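Local coordinates for prolyl-4 hydroxylase (Chlamydomonas reinhardtii, PDB 2V4A), which probably catalyses the 4-hydroxylation of proline residues in polypeptides as a member of the iron(II)- and 2-oxoglutarate-dependent oxygenase superfamily, at residues Gln97-Pro102 / Arg141-Leu146. Sequence-based numbering, arbitrary orientation.
Sequences QVTMIP and RVVTML
None of the six side chains that meet here, Val98, Thr99 and Ile101 against Val142, Val143 and Met145, is flat; there are no faces or edges to match, and methyl groups do all the touching. Aromatic neighbours lie outside the two segments, Phe37 on Val98 and Tyr193 on Val143. The C-terminal end of helix 86-99 and the turn after it lie against strand 141-148 of the large antiparallel sheet, with Thr99 CA 8.2 Å from Val143 CA. Met145, present as selenomethionine, has the reach to meet the helix: bent about its CB-CG and CG-SE bonds, it sets CE 3.6 Å from Thr99 CG2 and 3.7 Å from Val98 CG1, so the three methyls form a compact triangle. Leu34 of strand 30-34 also touches Val98 and Met145.

Thr99 suits this place because its two branches do different work. With chi1 at 66°, Thr99 OG1 turns back to bond to Val95 O, one turn earlier, and weakly accepts Ile101 N at 3.3 Å, while Thr99 CG2 projects to the sheet and also lies 4.2 Å from Val143 CG1. Met100 then leaves the helix with a positive phi of 69°, and the chain turns to bring Ile101 back over the strand. The valines offer methyls close to their backbone; the longer branch of Ile101 spans the gap, carrying CD1 to 3.9 Å from Val143 CG2 and 4.2 Å from Val142 CG1. Two consecutive valines can face this segment because Val142 and Val143 form a classic beta bulge opposite Ile224, which Ile101 also touches; alternation then resumes, with Thr144 directed away.

No hydrogen bond joins the two segments. Dispersion and exclusion of water from the methyls, with Thr99's hydroxyl satisfied within its own helix, probably account for their attraction.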
loop_
_atom_site.group_PDB
_atom_site.type_symbol
_atom_site.label_atom_id
_atom_site.label_comp_id
_atom_site.label_asym_id
_atom_site.label_seq_id
_atom_site.Cartn_x
_atom_site.Cartn_y
_atom_site.Cartn_z
ATOM N N GLN A 97 1.223 -8.489 11.625
ATOM C CA GLN A 97 1.461 -9.957 11.446
ATOM C C GLN A 97 2.207 -10.341 10.156
ATOM O O GLN A 97 3.158 -11.132 10.201
ATOM C CB GLN A 97 0.127 -10.670 11.584
ATOM C CG GLN A 97 -0.400 -10.574 13.067
ATOM C CD GLN A 97 -1.728 -11.272 13.284
ATOM O OE1 GLN A 97 -2.001 -12.326 12.686
ATOM N NE2 GLN A 97 -2.549 -10.720 14.179
ATOM N N VAL A 98 1.789 -9.793 9.005
ATOM C CA VAL A 98 2.420 -10.147 7.702
ATOM C C VAL A 98 3.818 -9.532 7.619
ATOM O O VAL A 98 4.736 -10.163 7.125
ATOM C CB VAL A 98 1.532 -9.857 6.424
ATOM C CG1 VAL A 98 1.485 -8.385 6.055
ATOM C CG2 VAL A 98 2.008 -10.645 5.209
ATOM N N THR A 99 3.990 -8.305 8.122
ATOM C CA THR A 99 5.324 -7.667 8.064
ATOM C C THR A 99 6.300 -8.121 9.178
ATOM O O THR A 99 7.539 -7.934 9.064
ATOM C CB THR A 99 5.227 -6.129 8.099
ATOM O OG1 THR A 99 4.716 -5.715 9.374
ATOM C CG2 THR A 99 4.360 -5.553 6.868
HETATM N N MSE A 100 5.737 -8.711 10.241
HETATM C CA MSE A 100 6.446 -9.150 11.445
HETATM C C MSE A 100 6.959 -7.971 12.253
HETATM O O MSE A 100 7.807 -8.147 13.095
HETATM C CB MSE A 100 7.577 -10.165 11.138
HETATM C CG MSE A 100 7.083 -11.315 10.283
HETATM SE SE MSE A 100 8.364 -12.760 10.024
HETATM C CE MSE A 100 7.702 -13.918 11.461
ATOM N N ILE A 101 6.435 -6.775 11.993
ATOM C CA ILE A 101 6.837 -5.579 12.751
ATOM C C ILE A 101 5.691 -5.172 13.680
ATOM O O ILE A 101 4.557 -5.033 13.198
ATOM C CB ILE A 101 7.255 -4.395 11.810
ATOM C CG1 ILE A 101 8.309 -4.877 10.788
ATOM C CG2 ILE A 101 7.696 -3.151 12.679
ATOM C CD1 ILE A 101 8.614 -3.954 9.537
ATOM N N PRO A 102 5.976 -4.982 14.991
ATOM C CA PRO A 102 4.947 -4.757 16.000
ATOM C C PRO A 102 4.264 -3.386 15.787
ATOM O O PRO A 102 4.894 -2.457 15.257
ATOM C CB PRO A 102 5.739 -4.761 17.312
ATOM C CG PRO A 102 7.047 -4.226 16.939
ATOM C CD PRO A 102 7.322 -4.920 15.580
ATOM N N ARG A 141 11.288 5.400 8.120
ATOM C CA ARG A 141 10.345 4.468 7.455
ATOM C C ARG A 141 11.098 3.309 6.775
ATOM O O ARG A 141 12.166 3.528 6.193
ATOM C CB ARG A 141 9.518 5.193 6.418
ATOM C CG ARG A 141 8.410 6.036 7.004
ATOM C CD ARG A 141 7.847 6.939 5.910
ATOM N NE ARG A 141 6.597 7.564 6.305
ATOM C CZ ARG A 141 5.907 8.395 5.520
ATOM N NH1 ARG A 141 6.370 8.697 4.304
ATOM N NH2 ARG A 141 4.757 8.930 5.950
ATOM N N VAL A 142 10.572 2.083 6.901
ATOM C CA VAL A 142 11.252 0.883 6.430
ATOM C C VAL A 142 10.345 0.099 5.481
ATOM O O VAL A 142 10.833 -0.511 4.529
ATOM C CB VAL A 142 11.780 -0.010 7.583
ATOM C CG1 VAL A 142 10.679 -0.479 8.487
ATOM C CG2 VAL A 142 12.585 -1.214 7.065
ATOM N N VAL A 143 9.039 0.121 5.717
ATOM C CA VAL A 143 8.144 -0.655 4.836
ATOM C C VAL A 143 6.924 0.178 4.533
ATOM O O VAL A 143 6.353 0.806 5.433
ATOM C CB VAL A 143 7.634 -1.956 5.533
ATOM C CG1 VAL A 143 6.549 -2.660 4.678
ATOM C CG2 VAL A 143 8.800 -2.919 5.797
ATOM N N THR A 144 6.514 0.125 3.276
ATOM C CA THR A 144 5.278 0.665 2.804
ATOM C C THR A 144 4.336 -0.451 2.415
ATOM O O THR A 144 4.725 -1.394 1.730
ATOM C CB THR A 144 5.499 1.551 1.554
ATOM O OG1 THR A 144 6.525 2.506 1.822
ATOM C CG2 THR A 144 4.195 2.307 1.167
HETATM N N MSE A 145 3.071 -0.302 2.831
HETATM C CA MSE A 145 1.992 -1.195 2.414
HETATM C C MSE A 145 0.961 -0.370 1.709
HETATM O O MSE A 145 0.385 0.551 2.302
HETATM C CB MSE A 145 1.347 -1.848 3.633
HETATM C CG MSE A 145 0.206 -2.824 3.311
HETATM SE SE MSE A 145 0.707 -4.607 2.894
HETATM C CE MSE A 145 1.811 -5.102 4.427
ATOM N N LEU A 146 0.666 -0.718 0.465
ATOM C CA LEU A 146 -0.282 0.052 -0.306
ATOM C C LEU A 146 -1.438 -0.893 -0.647
ATOM O O LEU A 146 -1.207 -1.930 -1.251
ATOM C CB LEU A 146 0.433 0.512 -1.572
ATOM C CG LEU A 146 0.081 1.790 -2.267
ATOM C CD1 LEU A 146 1.279 2.123 -3.155
ATOM C CD2 LEU A 146 -1.204 1.439 -3.096
#